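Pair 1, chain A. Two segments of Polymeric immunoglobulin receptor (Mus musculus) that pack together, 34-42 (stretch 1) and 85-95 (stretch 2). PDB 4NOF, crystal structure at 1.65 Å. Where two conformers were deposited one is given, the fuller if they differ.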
# COMPACT_ATOMS: atom_id res chain seq x y z
N SER A 34 3.23 -11.46 -11.48
CA SER A 34 4.12 -10.31 -11.44
C SER A 34 4.41 -9.85 -10.00
O SER A 34 3.76 -10.26 -9.06
CB SER A 34 3.51 -9.12 -12.17
OG SER A 34 2.79 -9.45 -13.35
N LYS A 35 5.39 -8.99 -9.90
CA LYS A 35 5.78 -8.40 -8.61
C LYS A 35 4.60 -7.62 -8.05
O LYS A 35 3.81 -6.99 -8.79
CB LYS A 35 6.99 -7.48 -8.79
CG LYS A 35 7.53 -6.87 -7.50
CD LYS A 35 8.84 -6.10 -7.73
CE LYS A 35 8.58 -4.85 -8.54
NZ LYS A 35 9.77 -3.96 -8.60
N LYS A 36 4.45 -7.71 -6.73
CA LYS A 36 3.41 -6.99 -6.01
C LYS A 36 4.11 -5.99 -5.13
O LYS A 36 5.08 -6.33 -4.51
CB LYS A 36 2.59 -7.90 -5.10
CG LYS A 36 1.98 -9.18 -5.71
CD LYS A 36 1.14 -8.92 -6.91
CE LYS A 36 0.40 -10.23 -7.34
NZ LYS A 36 1.31 -11.38 -7.62
N SER A 37 3.62 -4.75 -5.09
CA SER A 37 4.33 -3.71 -4.34
C SER A 37 3.35 -2.69 -3.79
O SER A 37 2.25 -2.51 -4.31
CB SER A 37 5.36 -3.00 -5.23
OG SER A 37 4.78 -2.24 -6.27
N LEU A 38 3.79 -2.02 -2.72
CA LEU A 38 3.15 -0.80 -2.25
C LEU A 38 4.20 0.29 -2.22
O LEU A 38 5.33 0.07 -1.74
CB LEU A 38 2.57 -1.00 -0.84
CG LEU A 38 1.76 0.15 -0.23
CD1 LEU A 38 0.44 0.33 -0.96
CD2 LEU A 38 1.53 -0.06 1.26
N CYS A 39 3.85 1.46 -2.75
CA CYS A 39 4.72 2.62 -2.65
C CYS A 39 3.96 3.84 -2.12
O CYS A 39 2.73 3.89 -2.16
CB CYS A 39 5.36 2.94 -4.00
SG CYS A 39 4.25 3.44 -5.32
N LYS A 40 4.72 4.80 -1.61
CA LYS A 40 4.16 6.00 -0.99
C LYS A 40 4.43 7.17 -1.91
O LYS A 40 5.57 7.39 -2.34
CB LYS A 40 4.76 6.26 0.39
CG LYS A 40 4.04 7.38 1.15
CD LYS A 40 4.49 7.51 2.58
CE LYS A 40 3.58 8.38 3.46
NZ LYS A 40 3.51 9.75 3.00
N LYS A 41 3.41 7.95 -2.21
CA LYS A 41 3.61 9.13 -3.05
C LYS A 41 4.38 10.29 -2.42
O LYS A 41 4.18 10.66 -1.25
CB LYS A 41 2.28 9.66 -3.53
CG LYS A 41 1.59 8.74 -4.51
CD LYS A 41 0.90 9.53 -5.61
CE LYS A 41 -0.51 8.99 -5.82
NZ LYS A 41 -1.18 9.51 -7.03
N THR A 42 5.28 10.84 -3.23
CA THR A 42 5.80 12.20 -3.09
C THR A 42 5.31 12.89 -4.38
O THR A 42 4.78 12.22 -5.27
CB THR A 42 7.33 12.23 -3.00
OG1 THR A 42 7.78 11.13 -2.22
CG2 THR A 42 7.82 13.53 -2.36
N HIS A 85 2.37 9.60 12.38
CA HIS A 85 1.81 10.64 11.53
C HIS A 85 2.53 10.72 10.17
O HIS A 85 1.92 11.03 9.15
CB HIS A 85 1.74 12.01 12.19
CG HIS A 85 0.93 12.98 11.39
ND1 HIS A 85 1.49 14.01 10.67
CD2 HIS A 85 -0.40 13.02 11.15
CE1 HIS A 85 0.53 14.67 10.05
NE2 HIS A 85 -0.63 14.09 10.32
N ASN A 86 3.79 10.37 10.14
CA ASN A 86 4.55 10.38 8.91
C ASN A 86 4.09 9.31 7.89
O ASN A 86 4.40 9.43 6.72
CB ASN A 86 6.03 10.20 9.19
CG ASN A 86 6.69 11.50 9.70
OD1 ASN A 86 6.10 12.59 9.63
ND2 ASN A 86 7.89 11.37 10.22
N ASP A 87 3.37 8.29 8.37
CA ASP A 87 2.78 7.27 7.49
C ASP A 87 1.59 7.82 6.70
O ASP A 87 1.18 7.22 5.73
CB ASP A 87 2.31 6.04 8.28
CG ASP A 87 3.47 5.24 8.89
OD1 ASP A 87 4.54 5.16 8.25
OD2 ASP A 87 3.28 4.66 9.99
N ALA A 88 1.00 8.92 7.14
CA ALA A 88 -0.16 9.46 6.45
C ALA A 88 0.19 9.88 5.05
O ALA A 88 1.28 10.41 4.79
CB ALA A 88 -0.77 10.64 7.21
N GLY A 89 -0.80 9.74 4.17
CA GLY A 89 -0.70 10.26 2.82
C GLY A 89 -1.13 9.23 1.79
O GLY A 89 -1.73 8.19 2.11
N LEU A 90 -0.81 9.54 0.53
CA LEU A 90 -1.20 8.70 -0.60
C LEU A 90 -0.20 7.60 -0.85
O LEU A 90 1.01 7.82 -0.75
CB LEU A 90 -1.31 9.52 -1.89
CG LEU A 90 -2.50 10.50 -1.92
CD1 LEU A 90 -2.33 11.50 -3.07
CD2 LEU A 90 -3.83 9.77 -1.98
N TYR A 91 -0.74 6.42 -1.20
CA TYR A 91 0.02 5.24 -1.57
C TYR A 91 -0.57 4.67 -2.86
O TYR A 91 -1.71 4.95 -3.24
CB TYR A 91 -0.06 4.17 -0.50
CG TYR A 91 0.58 4.49 0.84
CD1 TYR A 91 -0.02 5.37 1.75
CD2 TYR A 91 1.74 3.82 1.25
CE1 TYR A 91 0.56 5.60 2.97
CE2 TYR A 91 2.30 4.04 2.49
CZ TYR A 91 1.72 4.95 3.34
OH TYR A 91 2.31 5.16 4.60
N ILE A 92 0.22 3.85 -3.53
CA ILE A 92 -0.21 3.13 -4.72
C ILE A 92 0.14 1.66 -4.55
O ILE A 92 1.31 1.32 -4.28
CB ILE A 92 0.42 3.68 -6.04
CG1 ILE A 92 0.05 5.14 -6.27
CG2 ILE A 92 -0.09 2.87 -7.20
CD1 ILE A 92 0.78 5.76 -7.46
N CYS A 93 -0.88 0.82 -4.68
CA CYS A 93 -0.72 -0.65 -4.83
C CYS A 93 -0.40 -0.92 -6.26
O CYS A 93 -1.05 -0.34 -7.15
CB CYS A 93 -2.02 -1.38 -4.63
SG CYS A 93 -2.78 -1.25 -3.02
N GLN A 94 0.54 -1.82 -6.51
CA GLN A 94 0.80 -2.22 -7.90
C GLN A 94 1.00 -3.71 -8.01
O GLN A 94 1.72 -4.32 -7.19
CB GLN A 94 2.01 -1.50 -8.46
CG GLN A 94 2.20 -1.67 -9.96
CD GLN A 94 3.26 -0.73 -10.54
OE1 GLN A 94 3.13 0.48 -10.45
NE2 GLN A 94 4.28 -1.29 -11.17
N ALA A 95 0.38 -4.31 -9.01
CA ALA A 95 0.71 -5.66 -9.38
C ALA A 95 1.17 -5.59 -10.82
O ALA A 95 0.42 -5.15 -11.67
CB ALA A 95 -0.49 -6.58 -9.26
O HOH W 1 3.52 0.21 -5.88
O HOH W 2 2.04 10.29 0.37

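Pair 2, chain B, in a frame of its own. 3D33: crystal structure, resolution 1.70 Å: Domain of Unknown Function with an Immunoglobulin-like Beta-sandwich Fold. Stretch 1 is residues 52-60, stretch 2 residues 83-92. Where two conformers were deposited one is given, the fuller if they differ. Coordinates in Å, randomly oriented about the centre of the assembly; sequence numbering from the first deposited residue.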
# COMPACT_ATOMS: atom_id res chain seq x y z
N THR B 52 -8.45 -2.91 -0.16
CA THR B 52 -7.79 -3.43 -1.35
C THR B 52 -6.47 -2.71 -1.50
O THR B 52 -6.41 -1.48 -1.34
CB THR B 52 -8.61 -3.20 -2.63
OG1 THR B 52 -9.86 -3.90 -2.54
CG2 THR B 52 -7.80 -3.71 -3.84
N ILE B 53 -5.40 -3.45 -1.78
CA ILE B 53 -4.08 -2.87 -2.04
C ILE B 53 -3.77 -3.20 -3.50
O ILE B 53 -3.95 -4.33 -3.93
CB ILE B 53 -2.98 -3.45 -1.13
CG1 ILE B 53 -3.31 -3.17 0.33
CG2 ILE B 53 -1.59 -2.92 -1.54
CD1 ILE B 53 -2.33 -3.77 1.33
N ARG B 54 -3.37 -2.19 -4.26
CA ARG B 54 -3.01 -2.37 -5.67
C ARG B 54 -1.68 -1.65 -5.94
O ARG B 54 -1.46 -0.52 -5.48
CB ARG B 54 -4.13 -1.84 -6.55
CG ARG B 54 -4.02 -2.11 -8.01
CD ARG B 54 -5.40 -1.84 -8.69
NE ARG B 54 -6.40 -2.88 -8.41
CZ ARG B 54 -7.59 -2.71 -7.78
NH1 ARG B 54 -7.99 -1.54 -7.30
NH2 ARG B 54 -8.39 -3.75 -7.61
N ILE B 55 -0.77 -2.34 -6.61
CA ILE B 55 0.49 -1.75 -6.97
C ILE B 55 0.57 -1.81 -8.50
O ILE B 55 0.32 -2.87 -9.10
CB ILE B 55 1.67 -2.49 -6.34
CG1 ILE B 55 1.57 -2.49 -4.82
CG2 ILE B 55 3.03 -1.90 -6.80
CD1 ILE B 55 2.61 -3.28 -4.15
N THR B 56 0.88 -0.66 -9.11
CA THR B 56 0.89 -0.46 -10.56
C THR B 56 2.23 0.13 -11.04
O THR B 56 2.72 1.13 -10.47
CB THR B 56 -0.29 0.51 -10.95
OG1 THR B 56 -1.54 -0.01 -10.47
CG2 THR B 56 -0.36 0.68 -12.46
N ASP B 57 2.83 -0.46 -12.08
CA ASP B 57 4.11 0.08 -12.58
C ASP B 57 3.84 1.37 -13.37
O ASP B 57 2.84 1.48 -14.08
CB ASP B 57 4.88 -0.93 -13.42
CG ASP B 57 4.57 -0.82 -14.89
OD1 ASP B 57 3.58 -1.45 -15.32
OD2 ASP B 57 5.30 -0.11 -15.60
N MSE B 58 4.76 2.31 -13.27
CA MSE B 58 4.56 3.62 -13.90
C MSE B 58 5.03 3.73 -15.37
O MSE B 58 4.77 4.76 -16.02
CB MSE B 58 5.18 4.69 -13.03
CG MSE B 58 4.50 4.78 -11.69
SE MSE B 58 2.81 5.72 -11.81
CE MSE B 58 3.73 7.63 -12.13
N ALA B 59 5.68 2.69 -15.87
CA ALA B 59 6.14 2.65 -17.26
C ALA B 59 5.04 2.22 -18.22
O ALA B 59 4.93 2.76 -19.32
CB ALA B 59 7.37 1.70 -17.39
N LYS B 60 4.27 1.22 -17.83
CA LYS B 60 3.19 0.68 -18.67
C LYS B 60 1.79 0.78 -18.05
O LYS B 60 0.79 0.57 -18.76
CB LYS B 60 3.47 -0.78 -18.96
CG LYS B 60 4.73 -0.98 -19.83
CD LYS B 60 5.11 -2.42 -19.95
CE LYS B 60 6.12 -2.62 -21.06
NZ LYS B 60 5.51 -2.49 -22.43
N ASN B 83 10.98 -9.13 -6.44
CA ASN B 83 10.92 -9.62 -7.83
C ASN B 83 10.11 -8.72 -8.76
O ASN B 83 9.82 -9.09 -9.89
CB ASN B 83 10.43 -11.05 -7.84
CG ASN B 83 11.30 -11.96 -7.00
OD1 ASN B 83 10.84 -12.54 -6.01
ND2 ASN B 83 12.57 -12.05 -7.35
N PHE B 84 9.76 -7.51 -8.32
CA PHE B 84 9.30 -6.51 -9.25
C PHE B 84 10.47 -5.93 -10.01
O PHE B 84 11.54 -5.72 -9.45
CB PHE B 84 8.59 -5.35 -8.56
CG PHE B 84 7.37 -5.71 -7.74
CD1 PHE B 84 6.72 -6.93 -7.85
CD2 PHE B 84 6.83 -4.76 -6.90
CE1 PHE B 84 5.57 -7.19 -7.08
CE2 PHE B 84 5.73 -5.01 -6.13
CZ PHE B 84 5.09 -6.25 -6.22
N PRO B 85 10.29 -5.64 -11.32
CA PRO B 85 11.33 -4.93 -12.04
C PRO B 85 11.69 -3.60 -11.42
O PRO B 85 10.86 -2.94 -10.79
CB PRO B 85 10.69 -4.70 -13.43
CG PRO B 85 9.78 -5.85 -13.59
CD PRO B 85 9.18 -6.03 -12.22
N ALA B 86 12.95 -3.21 -11.61
CA ALA B 86 13.42 -1.89 -11.23
C ALA B 86 12.58 -0.84 -11.97
O ALA B 86 12.60 -0.76 -13.19
CB ALA B 86 14.91 -1.74 -11.56
N GLU B 87 11.84 -0.04 -11.22
CA GLU B 87 10.86 0.86 -11.81
C GLU B 87 10.21 1.62 -10.64
O GLU B 87 10.35 1.20 -9.48
CB GLU B 87 9.77 0.06 -12.56
CG GLU B 87 8.79 0.87 -13.39
CD GLU B 87 9.50 1.88 -14.26
OE1 GLU B 87 10.00 1.49 -15.33
OE2 GLU B 87 9.57 3.05 -13.84
N GLU B 88 9.51 2.72 -10.94
CA GLU B 88 8.65 3.37 -9.95
C GLU B 88 7.28 2.75 -10.02
O GLU B 88 6.78 2.42 -11.11
CB GLU B 88 8.53 4.87 -10.18
CG GLU B 88 7.73 5.57 -9.09
CD GLU B 88 7.75 7.06 -9.25
OE1 GLU B 88 7.65 7.52 -10.39
OE2 GLU B 88 7.86 7.76 -8.22
N TYR B 89 6.67 2.61 -8.84
CA TYR B 89 5.36 2.00 -8.66
C TYR B 89 4.42 2.94 -7.93
O TYR B 89 4.84 3.65 -7.02
CB TYR B 89 5.47 0.69 -7.85
CG TYR B 89 6.21 -0.34 -8.64
CD1 TYR B 89 5.55 -1.15 -9.54
CD2 TYR B 89 7.61 -0.43 -8.58
CE1 TYR B 89 6.24 -2.04 -10.32
CE2 TYR B 89 8.32 -1.35 -9.35
CZ TYR B 89 7.62 -2.16 -10.23
OH TYR B 89 8.30 -3.05 -11.04
N LYS B 90 3.16 2.91 -8.32
CA LYS B 90 2.05 3.55 -7.57
C LYS B 90 1.42 2.53 -6.65
O LYS B 90 1.09 1.42 -7.07
CB LYS B 90 0.97 4.06 -8.54
CG LYS B 90 -0.20 4.72 -7.87
CD LYS B 90 -1.21 5.33 -8.83
CE LYS B 90 -1.88 4.26 -9.70
NZ LYS B 90 -2.95 4.81 -10.62
N LEU B 91 1.28 2.93 -5.39
CA LEU B 91 0.63 2.15 -4.36
C LEU B 91 -0.70 2.77 -3.98
O LEU B 91 -0.77 3.96 -3.66
CB LEU B 91 1.53 2.09 -3.14
CG LEU B 91 0.97 1.46 -1.88
CD1 LEU B 91 0.72 -0.00 -2.09
CD2 LEU B 91 1.91 1.68 -0.65
N GLU B 92 -1.76 2.00 -4.09
CA GLU B 92 -3.09 2.48 -3.71
C GLU B 92 -3.68 1.57 -2.69
O GLU B 92 -3.64 0.34 -2.84
CB GLU B 92 -4.03 2.47 -4.90
CG GLU B 92 -3.67 3.31 -6.04
CD GLU B 92 -4.68 3.05 -7.16
OE1 GLU B 92 -5.78 3.65 -7.11
OE2 GLU B 92 -4.43 2.17 -8.01
O HOH W 3 -1.96 1.03 -7.99

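The sharpest difference between the two pairs lies at one matched position, A:Lys40 in pair 1 and B:Asp57 in pair 2. In pair 1 the lysine reaches across to the other stretch: its CG lies over one face of the A:Tyr91 ring, 4.1 Å from the centroid, and its NZ donates a hydrogen bond to A:Ala88 O at 2.9 Å. In pair 2 the short aspartate turns back on its own stretch. B:Asp57 OD2 accepts a hydrogen bond from B:Lys60 N at 2.8 Å and a weak one from B:Ala59 N, also at 2.8 Å, and so ties down the turn that follows the strand. Its closest contact with the matching tyrosine is B:Asp57 CB to B:Tyr89 CE1 at 3.6 Å.

Beneath this difference the backbones agree closely, with 14 central residues superposing at 0.8 Å. Each pair is two antiparallel strands, their directions 150° apart in pair 1 and 153° in pair 2. The hydrogen-bonded pair A:Ser37 with A:Gln94 matches B:Arg54 with B:Glu92, and A:Cys39 with A:Ile92 matches B:Thr56 with B:Lys90; each is closed by two N-to-O bonds of 2.8 to 3.0 Å between the backbones of its two residues. A fifth bond extends the ladder, from A:Lys41 N to A:Leu90 O (2.8 Å) and from B:Met58 N to B:Glu88 O (3.0 Å).

The tyrosines A:Tyr91 and B:Tyr89 coincide, their side-chain centres 0.7 Å apart. Both hydroxyls donate to a backbone carbonyl at matched positions earlier in their own stretch, A:Tyr91 OH to A:Asp87 O and B:Tyr89 OH to B:Pro85 O, each at 2.6 Å.

On the same face, A:Leu38 and B:Ile55 fill nearly the same space with differently branched chains. The leucine places CD2 3.9 Å from A:Tyr91 CD2 and CD1 4.1 Å from A:Cys93 SG. The isoleucine sets CG2 3.7 Å from B:Tyr89 CB and CG1 3.8 Å from B:Leu91 CD1, while its CD1 meets the edge of the B:Phe84 ring, 4.1 Å from CE2. The bulkier B:Leu91, in place of the cysteine, also touches B:Ile53 CG2 through CD1 at 3.8 Å.

The opposite face is more apolar at its centre in pair 1, where A:Cys39 SG packs 3.9 Å from A:Ile92 CB. In pair 2 B:Thr56 faces B:Lys90. Water 3 lies 2.7 Å from B:Thr56 OG1, 2.7 Å from B:Glu92 OE2 and 3.2 Å from B:Lys90 O, with more acceptors in reach than it has protons. In pair 1 water 1 reaches the matching carbonyl, A:Ile92 O, at 2.9 Å, and its side-chain partner is A:Ser37 OG at 2.8 Å.

A:Gly89 and B:Glu87 also match. The glycine's backbone angles would jam a CB against the preceding carbonyl, and that CB would also clash with A:Lys40 NZ at 3.0 Å. B:Glu87, with different backbone angles, carries a side chain whose OE1 approaches B:Ala59 CB at 3.3 Å.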